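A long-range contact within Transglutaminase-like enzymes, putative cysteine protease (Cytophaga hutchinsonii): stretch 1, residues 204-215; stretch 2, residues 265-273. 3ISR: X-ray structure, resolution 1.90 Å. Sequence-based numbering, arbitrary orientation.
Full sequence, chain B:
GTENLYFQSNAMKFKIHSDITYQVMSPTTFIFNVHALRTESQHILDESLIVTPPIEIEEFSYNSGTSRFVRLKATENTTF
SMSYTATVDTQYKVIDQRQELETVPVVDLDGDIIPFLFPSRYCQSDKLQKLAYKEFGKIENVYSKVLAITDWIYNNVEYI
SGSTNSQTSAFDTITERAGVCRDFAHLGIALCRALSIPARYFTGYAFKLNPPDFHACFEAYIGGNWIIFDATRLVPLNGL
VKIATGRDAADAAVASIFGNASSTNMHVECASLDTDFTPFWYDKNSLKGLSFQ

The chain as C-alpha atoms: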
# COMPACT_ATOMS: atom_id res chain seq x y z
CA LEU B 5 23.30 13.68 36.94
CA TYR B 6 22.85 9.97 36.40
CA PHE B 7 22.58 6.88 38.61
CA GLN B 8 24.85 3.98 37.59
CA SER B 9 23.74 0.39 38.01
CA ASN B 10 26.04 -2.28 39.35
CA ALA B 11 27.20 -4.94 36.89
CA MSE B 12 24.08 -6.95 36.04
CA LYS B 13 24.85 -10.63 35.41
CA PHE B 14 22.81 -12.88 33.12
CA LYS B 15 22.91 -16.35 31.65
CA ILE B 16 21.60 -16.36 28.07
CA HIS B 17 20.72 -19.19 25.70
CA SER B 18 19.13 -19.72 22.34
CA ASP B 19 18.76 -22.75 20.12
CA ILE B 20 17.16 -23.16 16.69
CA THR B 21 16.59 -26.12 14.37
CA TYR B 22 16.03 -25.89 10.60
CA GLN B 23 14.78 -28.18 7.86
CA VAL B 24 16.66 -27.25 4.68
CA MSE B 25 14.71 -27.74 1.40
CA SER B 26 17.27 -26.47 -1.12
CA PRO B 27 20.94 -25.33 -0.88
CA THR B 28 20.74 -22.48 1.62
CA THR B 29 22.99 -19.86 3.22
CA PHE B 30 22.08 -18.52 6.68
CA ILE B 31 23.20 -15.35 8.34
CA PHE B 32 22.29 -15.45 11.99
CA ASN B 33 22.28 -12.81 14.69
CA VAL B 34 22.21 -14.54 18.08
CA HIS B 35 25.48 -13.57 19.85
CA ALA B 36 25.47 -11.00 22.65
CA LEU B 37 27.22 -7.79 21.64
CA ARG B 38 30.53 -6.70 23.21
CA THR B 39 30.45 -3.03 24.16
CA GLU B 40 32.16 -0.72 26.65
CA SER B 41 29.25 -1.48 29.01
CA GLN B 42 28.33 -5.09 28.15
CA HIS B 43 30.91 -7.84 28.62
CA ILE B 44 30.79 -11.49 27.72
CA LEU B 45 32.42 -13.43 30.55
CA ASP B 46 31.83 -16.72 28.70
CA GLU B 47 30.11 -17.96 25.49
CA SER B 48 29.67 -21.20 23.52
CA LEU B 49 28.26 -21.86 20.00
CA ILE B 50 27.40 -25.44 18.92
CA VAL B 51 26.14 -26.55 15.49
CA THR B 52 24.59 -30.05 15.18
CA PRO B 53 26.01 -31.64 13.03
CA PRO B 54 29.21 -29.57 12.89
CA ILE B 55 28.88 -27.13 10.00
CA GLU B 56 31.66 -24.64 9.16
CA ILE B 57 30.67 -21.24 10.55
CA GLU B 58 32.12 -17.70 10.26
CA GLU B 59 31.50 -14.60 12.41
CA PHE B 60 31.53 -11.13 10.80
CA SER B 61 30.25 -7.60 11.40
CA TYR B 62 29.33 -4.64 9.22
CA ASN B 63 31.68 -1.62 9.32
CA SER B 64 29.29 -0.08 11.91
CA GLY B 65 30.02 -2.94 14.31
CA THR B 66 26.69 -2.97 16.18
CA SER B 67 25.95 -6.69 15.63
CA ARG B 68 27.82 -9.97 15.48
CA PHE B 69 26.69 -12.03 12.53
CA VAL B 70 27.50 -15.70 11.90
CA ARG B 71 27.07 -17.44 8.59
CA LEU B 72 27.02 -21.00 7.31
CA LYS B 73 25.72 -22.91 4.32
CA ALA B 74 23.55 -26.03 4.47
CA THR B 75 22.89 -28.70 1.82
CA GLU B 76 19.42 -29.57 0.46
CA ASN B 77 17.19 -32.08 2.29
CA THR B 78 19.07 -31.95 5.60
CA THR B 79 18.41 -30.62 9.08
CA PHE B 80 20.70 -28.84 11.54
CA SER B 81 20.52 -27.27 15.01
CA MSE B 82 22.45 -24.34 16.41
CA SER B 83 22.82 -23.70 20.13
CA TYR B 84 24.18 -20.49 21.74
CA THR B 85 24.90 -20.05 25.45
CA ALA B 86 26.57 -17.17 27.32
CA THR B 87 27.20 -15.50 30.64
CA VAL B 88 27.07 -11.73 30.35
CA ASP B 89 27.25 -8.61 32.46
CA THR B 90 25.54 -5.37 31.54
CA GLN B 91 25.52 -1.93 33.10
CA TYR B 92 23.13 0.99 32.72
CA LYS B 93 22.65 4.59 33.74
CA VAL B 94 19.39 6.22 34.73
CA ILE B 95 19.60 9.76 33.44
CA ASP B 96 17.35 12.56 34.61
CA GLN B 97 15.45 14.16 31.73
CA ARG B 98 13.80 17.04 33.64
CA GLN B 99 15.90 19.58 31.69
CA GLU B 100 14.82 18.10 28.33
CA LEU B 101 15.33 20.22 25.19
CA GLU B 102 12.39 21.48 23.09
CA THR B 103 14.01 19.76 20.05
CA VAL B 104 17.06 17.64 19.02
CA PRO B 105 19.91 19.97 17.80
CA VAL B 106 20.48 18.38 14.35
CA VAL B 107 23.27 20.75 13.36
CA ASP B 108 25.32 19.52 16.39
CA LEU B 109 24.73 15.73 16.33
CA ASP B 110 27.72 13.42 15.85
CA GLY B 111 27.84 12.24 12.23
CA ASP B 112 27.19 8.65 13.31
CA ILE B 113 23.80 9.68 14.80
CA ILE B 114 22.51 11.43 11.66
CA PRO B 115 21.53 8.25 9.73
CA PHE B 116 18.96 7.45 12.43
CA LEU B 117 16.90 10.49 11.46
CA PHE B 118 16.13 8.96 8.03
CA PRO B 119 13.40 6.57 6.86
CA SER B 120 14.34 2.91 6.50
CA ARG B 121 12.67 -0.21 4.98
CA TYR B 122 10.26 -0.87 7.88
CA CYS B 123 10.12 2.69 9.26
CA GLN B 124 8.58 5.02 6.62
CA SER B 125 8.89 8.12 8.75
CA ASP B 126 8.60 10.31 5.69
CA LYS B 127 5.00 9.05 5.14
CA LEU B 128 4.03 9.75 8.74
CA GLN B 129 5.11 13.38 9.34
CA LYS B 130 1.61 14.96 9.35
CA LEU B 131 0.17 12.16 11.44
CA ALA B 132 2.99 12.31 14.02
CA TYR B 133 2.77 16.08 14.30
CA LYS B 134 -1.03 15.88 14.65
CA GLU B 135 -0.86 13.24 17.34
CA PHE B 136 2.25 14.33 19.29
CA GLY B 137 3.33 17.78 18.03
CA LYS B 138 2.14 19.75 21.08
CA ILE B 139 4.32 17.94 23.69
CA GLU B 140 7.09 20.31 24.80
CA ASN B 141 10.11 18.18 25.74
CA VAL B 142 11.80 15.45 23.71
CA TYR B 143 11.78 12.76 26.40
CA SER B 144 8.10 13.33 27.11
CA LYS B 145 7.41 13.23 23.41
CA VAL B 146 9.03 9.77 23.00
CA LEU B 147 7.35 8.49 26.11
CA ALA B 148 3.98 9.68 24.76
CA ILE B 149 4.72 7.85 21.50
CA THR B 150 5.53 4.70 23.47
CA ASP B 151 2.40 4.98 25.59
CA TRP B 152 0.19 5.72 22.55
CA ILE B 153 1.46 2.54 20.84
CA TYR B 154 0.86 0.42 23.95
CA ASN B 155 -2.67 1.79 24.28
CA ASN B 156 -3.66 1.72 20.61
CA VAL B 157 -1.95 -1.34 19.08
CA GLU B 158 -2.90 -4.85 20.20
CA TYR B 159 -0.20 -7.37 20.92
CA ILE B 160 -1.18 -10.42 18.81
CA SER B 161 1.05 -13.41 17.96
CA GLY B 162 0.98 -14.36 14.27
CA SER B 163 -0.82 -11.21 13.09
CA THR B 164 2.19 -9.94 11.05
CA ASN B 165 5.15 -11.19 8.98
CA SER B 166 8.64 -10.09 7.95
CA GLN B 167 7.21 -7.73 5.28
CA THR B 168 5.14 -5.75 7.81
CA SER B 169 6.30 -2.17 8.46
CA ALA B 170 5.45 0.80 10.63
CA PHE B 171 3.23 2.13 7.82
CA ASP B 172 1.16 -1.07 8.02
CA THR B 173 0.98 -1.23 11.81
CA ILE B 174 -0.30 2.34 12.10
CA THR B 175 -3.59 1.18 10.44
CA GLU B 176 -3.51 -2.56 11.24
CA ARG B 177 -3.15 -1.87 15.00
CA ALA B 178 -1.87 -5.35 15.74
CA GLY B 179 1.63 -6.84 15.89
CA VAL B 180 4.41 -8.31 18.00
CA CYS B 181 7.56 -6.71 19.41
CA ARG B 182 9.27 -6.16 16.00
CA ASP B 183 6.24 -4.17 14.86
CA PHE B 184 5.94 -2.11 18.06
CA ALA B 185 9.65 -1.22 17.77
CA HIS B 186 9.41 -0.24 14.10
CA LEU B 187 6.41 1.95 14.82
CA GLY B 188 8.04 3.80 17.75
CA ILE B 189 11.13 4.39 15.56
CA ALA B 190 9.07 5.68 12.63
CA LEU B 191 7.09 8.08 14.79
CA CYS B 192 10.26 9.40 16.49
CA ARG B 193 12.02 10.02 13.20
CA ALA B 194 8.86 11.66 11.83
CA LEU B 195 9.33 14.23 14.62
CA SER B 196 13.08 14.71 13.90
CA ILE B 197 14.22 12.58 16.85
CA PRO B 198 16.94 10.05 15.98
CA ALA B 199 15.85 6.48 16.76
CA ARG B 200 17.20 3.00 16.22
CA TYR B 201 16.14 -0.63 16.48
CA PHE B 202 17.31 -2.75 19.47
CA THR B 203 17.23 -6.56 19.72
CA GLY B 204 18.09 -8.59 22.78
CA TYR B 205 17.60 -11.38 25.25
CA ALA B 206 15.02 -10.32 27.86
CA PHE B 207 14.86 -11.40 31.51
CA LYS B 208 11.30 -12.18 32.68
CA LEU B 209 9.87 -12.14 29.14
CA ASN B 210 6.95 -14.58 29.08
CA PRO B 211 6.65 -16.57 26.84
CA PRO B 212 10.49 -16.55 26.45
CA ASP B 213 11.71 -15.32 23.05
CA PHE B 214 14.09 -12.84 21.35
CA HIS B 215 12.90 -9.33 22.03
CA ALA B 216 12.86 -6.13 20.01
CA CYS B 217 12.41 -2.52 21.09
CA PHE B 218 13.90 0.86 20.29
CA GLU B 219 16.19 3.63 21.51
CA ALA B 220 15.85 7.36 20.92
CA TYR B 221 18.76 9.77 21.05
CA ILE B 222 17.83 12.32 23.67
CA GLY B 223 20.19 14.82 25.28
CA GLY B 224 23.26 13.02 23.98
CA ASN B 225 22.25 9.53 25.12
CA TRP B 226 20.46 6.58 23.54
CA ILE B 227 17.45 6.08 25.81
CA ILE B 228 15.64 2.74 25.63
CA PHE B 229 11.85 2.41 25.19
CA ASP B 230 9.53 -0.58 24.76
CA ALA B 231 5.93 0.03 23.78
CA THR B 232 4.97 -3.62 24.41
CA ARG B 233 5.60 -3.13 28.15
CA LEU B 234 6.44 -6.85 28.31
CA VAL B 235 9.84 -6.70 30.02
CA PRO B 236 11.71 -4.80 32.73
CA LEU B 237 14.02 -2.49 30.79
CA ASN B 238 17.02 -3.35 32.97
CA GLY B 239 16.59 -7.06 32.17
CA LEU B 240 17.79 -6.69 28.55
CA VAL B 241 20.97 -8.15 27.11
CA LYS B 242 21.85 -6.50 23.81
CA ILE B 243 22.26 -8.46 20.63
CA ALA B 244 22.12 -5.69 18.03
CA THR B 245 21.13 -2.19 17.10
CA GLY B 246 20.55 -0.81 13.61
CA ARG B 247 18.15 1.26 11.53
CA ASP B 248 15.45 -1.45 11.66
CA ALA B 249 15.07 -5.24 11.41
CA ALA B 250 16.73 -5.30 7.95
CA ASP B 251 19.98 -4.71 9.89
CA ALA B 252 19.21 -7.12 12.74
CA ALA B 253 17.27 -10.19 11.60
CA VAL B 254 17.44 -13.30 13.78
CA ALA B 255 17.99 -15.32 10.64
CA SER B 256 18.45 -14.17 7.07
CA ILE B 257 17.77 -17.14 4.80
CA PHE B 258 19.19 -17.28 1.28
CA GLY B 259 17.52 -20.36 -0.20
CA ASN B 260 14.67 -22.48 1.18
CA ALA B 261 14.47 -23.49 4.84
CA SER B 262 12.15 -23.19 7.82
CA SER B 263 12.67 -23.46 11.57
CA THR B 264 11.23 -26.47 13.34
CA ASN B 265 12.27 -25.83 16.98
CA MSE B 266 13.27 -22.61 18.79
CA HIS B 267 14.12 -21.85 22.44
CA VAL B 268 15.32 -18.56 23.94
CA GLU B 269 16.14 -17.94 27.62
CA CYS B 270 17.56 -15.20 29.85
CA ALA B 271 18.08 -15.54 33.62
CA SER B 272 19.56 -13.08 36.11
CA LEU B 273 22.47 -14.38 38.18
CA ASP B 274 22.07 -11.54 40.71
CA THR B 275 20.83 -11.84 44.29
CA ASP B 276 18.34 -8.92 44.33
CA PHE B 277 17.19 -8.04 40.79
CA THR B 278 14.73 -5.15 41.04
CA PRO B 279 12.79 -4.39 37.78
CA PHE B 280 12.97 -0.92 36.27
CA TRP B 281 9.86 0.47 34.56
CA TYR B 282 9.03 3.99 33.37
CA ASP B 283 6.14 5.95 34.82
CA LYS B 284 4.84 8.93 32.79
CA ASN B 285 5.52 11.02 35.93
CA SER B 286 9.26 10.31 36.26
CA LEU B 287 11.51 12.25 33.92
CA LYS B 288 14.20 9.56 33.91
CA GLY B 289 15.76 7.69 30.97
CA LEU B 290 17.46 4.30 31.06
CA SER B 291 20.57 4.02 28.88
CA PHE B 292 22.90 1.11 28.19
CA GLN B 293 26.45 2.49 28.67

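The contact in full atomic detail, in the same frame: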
# COMPACT_ATOMS: atom_id res chain seq x y z
N GLY B 204 17.39 -8.01 21.66
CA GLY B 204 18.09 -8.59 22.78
C GLY B 204 17.45 -9.82 23.37
O GLY B 204 16.34 -10.23 22.98
N TYR B 205 18.18 -10.42 24.30
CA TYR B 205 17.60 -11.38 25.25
C TYR B 205 16.90 -10.59 26.36
O TYR B 205 17.36 -9.51 26.72
CB TYR B 205 18.71 -12.25 25.83
CG TYR B 205 19.36 -13.14 24.80
CD1 TYR B 205 18.89 -14.43 24.59
CD2 TYR B 205 20.43 -12.70 24.04
CE1 TYR B 205 19.48 -15.26 23.63
CE2 TYR B 205 21.03 -13.53 23.08
CZ TYR B 205 20.54 -14.81 22.88
OH TYR B 205 21.12 -15.63 21.94
N ALA B 206 15.80 -11.10 26.90
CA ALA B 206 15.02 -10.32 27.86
C ALA B 206 14.63 -11.14 29.09
O ALA B 206 13.81 -12.05 28.99
CB ALA B 206 13.76 -9.77 27.19
N PHE B 207 15.21 -10.78 30.23
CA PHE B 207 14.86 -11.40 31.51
C PHE B 207 13.38 -11.18 31.81
O PHE B 207 12.86 -10.07 31.62
CB PHE B 207 15.75 -10.86 32.65
CG PHE B 207 15.44 -11.45 34.01
CD1 PHE B 207 15.31 -12.83 34.18
CD2 PHE B 207 15.30 -10.63 35.12
CE1 PHE B 207 15.03 -13.39 35.44
CE2 PHE B 207 15.02 -11.17 36.39
CZ PHE B 207 14.88 -12.55 36.55
N LYS B 208 12.70 -12.24 32.24
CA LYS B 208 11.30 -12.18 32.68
C LYS B 208 10.29 -12.00 31.54
O LYS B 208 9.09 -11.86 31.79
CB LYS B 208 11.09 -11.15 33.80
N LEU B 209 10.77 -12.03 30.29
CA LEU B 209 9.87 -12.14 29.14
C LEU B 209 9.16 -13.49 29.14
O LEU B 209 9.80 -14.53 29.15
CB LEU B 209 10.63 -11.97 27.83
CG LEU B 209 9.83 -12.09 26.53
CD1 LEU B 209 8.65 -11.12 26.49
CD2 LEU B 209 10.74 -11.88 25.32
N ASN B 210 7.83 -13.42 29.11
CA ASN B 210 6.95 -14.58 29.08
C ASN B 210 5.94 -14.39 27.93
O ASN B 210 5.32 -13.31 27.83
CB ASN B 210 6.23 -14.70 30.43
CG ASN B 210 5.79 -16.12 30.75
OD1 ASN B 210 5.12 -16.36 31.76
ND2 ASN B 210 6.15 -17.08 29.90
N PRO B 211 5.82 -15.37 27.00
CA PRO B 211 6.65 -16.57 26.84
C PRO B 211 8.06 -16.17 26.38
O PRO B 211 8.20 -15.17 25.68
CB PRO B 211 5.92 -17.34 25.73
CG PRO B 211 5.34 -16.25 24.86
CD PRO B 211 4.95 -15.14 25.82
N PRO B 212 9.10 -16.93 26.77
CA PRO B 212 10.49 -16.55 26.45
C PRO B 212 10.76 -16.54 24.94
O PRO B 212 10.29 -17.41 24.23
CB PRO B 212 11.33 -17.62 27.16
CG PRO B 212 10.38 -18.76 27.41
CD PRO B 212 9.05 -18.13 27.63
N ASP B 213 11.49 -15.53 24.48
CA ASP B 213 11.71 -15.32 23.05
C ASP B 213 12.78 -14.23 22.88
O ASP B 213 13.20 -13.63 23.86
CB ASP B 213 10.40 -14.85 22.39
CG ASP B 213 10.38 -15.07 20.90
OD1 ASP B 213 11.44 -15.39 20.31
OD2 ASP B 213 9.29 -14.92 20.31
N PHE B 214 13.25 -14.01 21.65
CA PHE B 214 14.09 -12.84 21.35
C PHE B 214 13.18 -11.64 21.47
O PHE B 214 11.97 -11.76 21.30
CB PHE B 214 14.66 -12.91 19.94
CG PHE B 214 15.73 -13.95 19.76
CD1 PHE B 214 16.97 -13.80 20.36
CD2 PHE B 214 15.50 -15.08 18.98
CE1 PHE B 214 17.97 -14.77 20.19
CE2 PHE B 214 16.50 -16.05 18.80
CZ PHE B 214 17.74 -15.88 19.41
N HIS B 215 13.74 -10.48 21.81
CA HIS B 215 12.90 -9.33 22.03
C HIS B 215 13.40 -8.20 21.17
O HIS B 215 14.58 -8.13 20.87
CB HIS B 215 12.91 -8.93 23.51
CG HIS B 215 11.81 -8.00 23.87
ND1 HIS B 215 10.48 -8.30 23.66
CD2 HIS B 215 11.83 -6.77 24.43
CE1 HIS B 215 9.73 -7.30 24.07
NE2 HIS B 215 10.52 -6.35 24.54
N ASN B 265 12.18 -25.93 15.51
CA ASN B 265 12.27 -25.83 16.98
C ASN B 265 13.00 -24.53 17.29
O ASN B 265 13.96 -24.20 16.59
CB ASN B 265 13.08 -26.98 17.60
CG ASN B 265 12.29 -28.27 17.79
OD1 ASN B 265 11.82 -28.58 18.88
ND2 ASN B 265 12.18 -29.06 16.73
N MSE B 266 12.57 -23.82 18.33
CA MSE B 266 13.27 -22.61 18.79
C MSE B 266 13.07 -22.40 20.29
O MSE B 266 11.95 -22.48 20.78
CB MSE B 266 12.84 -21.36 18.01
CG MSE B 266 13.77 -20.16 18.26
SE MSE B 266 13.36 -18.49 17.28
CE MSE B 266 11.74 -17.98 18.26
N HIS B 267 14.16 -22.12 21.00
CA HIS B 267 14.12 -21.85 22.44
C HIS B 267 15.02 -20.67 22.73
O HIS B 267 16.14 -20.63 22.24
CB HIS B 267 14.60 -23.06 23.26
CG HIS B 267 13.93 -24.35 22.90
ND1 HIS B 267 12.68 -24.70 23.38
CD2 HIS B 267 14.33 -25.38 22.11
CE1 HIS B 267 12.35 -25.89 22.89
NE2 HIS B 267 13.33 -26.32 22.12
N VAL B 268 14.53 -19.72 23.51
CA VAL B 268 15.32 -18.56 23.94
C VAL B 268 15.11 -18.37 25.45
O VAL B 268 13.98 -18.48 25.95
CB VAL B 268 14.93 -17.30 23.15
CG1 VAL B 268 15.87 -16.12 23.47
CG2 VAL B 268 14.95 -17.58 21.65
N GLU B 269 16.20 -18.13 26.17
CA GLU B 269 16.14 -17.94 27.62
C GLU B 269 17.14 -16.89 28.11
O GLU B 269 18.25 -16.77 27.58
CB GLU B 269 16.36 -19.27 28.37
N CYS B 270 16.72 -16.15 29.14
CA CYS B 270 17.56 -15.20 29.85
C CYS B 270 17.24 -15.29 31.35
O CYS B 270 16.08 -15.16 31.74
CB CYS B 270 17.32 -13.78 29.34
SG CYS B 270 18.40 -12.54 30.09
N ALA B 271 18.26 -15.51 32.17
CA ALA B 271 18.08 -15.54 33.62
C ALA B 271 19.12 -14.67 34.30
O ALA B 271 20.31 -14.70 33.93
CB ALA B 271 18.14 -16.97 34.15
N SER B 272 18.67 -13.89 35.28
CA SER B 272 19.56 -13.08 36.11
C SER B 272 20.33 -13.95 37.09
O SER B 272 19.77 -14.85 37.72
CB SER B 272 18.76 -12.03 36.89
OG SER B 272 19.60 -11.35 37.82
N LEU B 273 21.63 -13.67 37.21
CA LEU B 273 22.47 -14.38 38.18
C LEU B 273 22.62 -13.58 39.48
O LEU B 273 23.33 -14.00 40.40
CB LEU B 273 23.84 -14.69 37.58
CG LEU B 273 23.94 -15.60 36.34
CD1 LEU B 273 25.39 -15.65 35.87
CD2 LEU B 273 23.42 -17.02 36.61

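Stretch 2 carries the last part of a strand, through S272, and stretch 1 the end of another, through A206, followed by a loop that doubles back on itself. G204 and H215 close the base of this loop through a pair of backbone hydrogen bonds, G204 N to H215 O and H215 N to G204 O, both 2.9 Å. The strand directions differ by 64°, and the axes come no closer than 6.1 Å; no hydrogen bond crosses between the modelled atoms of the two stretches. The contact therefore rests on packing, of side chains and some backbone, rather than on sheet pairing, and it buries 546 Å² over both sides. Its first rule is alternation: M266, V268 and C270 send their CA-to-CB bonds toward stretch 1, while H267, E269 and A271 send theirs away.

M266, present as selenomethionine, opens the contact at an exposed position. Its long side chain runs out to the loop, where CE lies 3.3 Å from D213 OD1 and SE sits 4.3 Å from F214 CE2. The selenium lies at the edge of the F214 ring, near its plane, 5.4 Å from the centroid, so the polarizable atom faces the rim of ring hydrogens. D213 OD1 also accepts a hydrogen bond from F214 N at 2.6 Å, which ties the aspartate side chain to the backbone beside the ring.

V268 is the centre of the interface, with 117 Å² covered, the largest share of any residue here. It touches two aromatic rings: CG2 sits over the face of F214, 3.8 Å from the ring centroid and 21° off the normal, a CH-pi contact, and CG1 packs 3.6 Å from Y205 CD1 while also lying 4.0 Å from F214 CD1. CG1 also lies 3.7 Å from the backbone C of D213, so a compact branched residue fills the space between the two limbs of stretch 1. The backbone takes part as well: V268 O is 3.0 Å from P212 CB, a close approach of a carbonyl to a proline ring carbon.

E269 points away, and its side chain is modelled only to CB; what it offers is its carbonyl, with E269 O 3.9 Å from Y205 CD1.

C270 meets the end of the stretch 1 strand and the start of the type II turn from A206 to L209. Its CB lies 4.1 Å from Y205 CB and 3.8 Å from A206 C, and its SG is 4.0 Å from F207 CB. The backbones are close here, with the CA atoms of F207 and C270 4.9 Å apart, the same spacing as between D213 CA and V268 CA. C270 O meets the edge of the F207 ring, 3.5 Å from CD1, where the ring hydrogens suit a carbonyl oxygen.

A271 adds backbone, its CA 3.9 Å from F207 CD1. S272 then closes the contact over the face of that ring: its CB stands 4.0 Å from the F207 centroid, 14° off the normal, in a second CH-pi contact, and its N is 3.7 Å from F207 CE1.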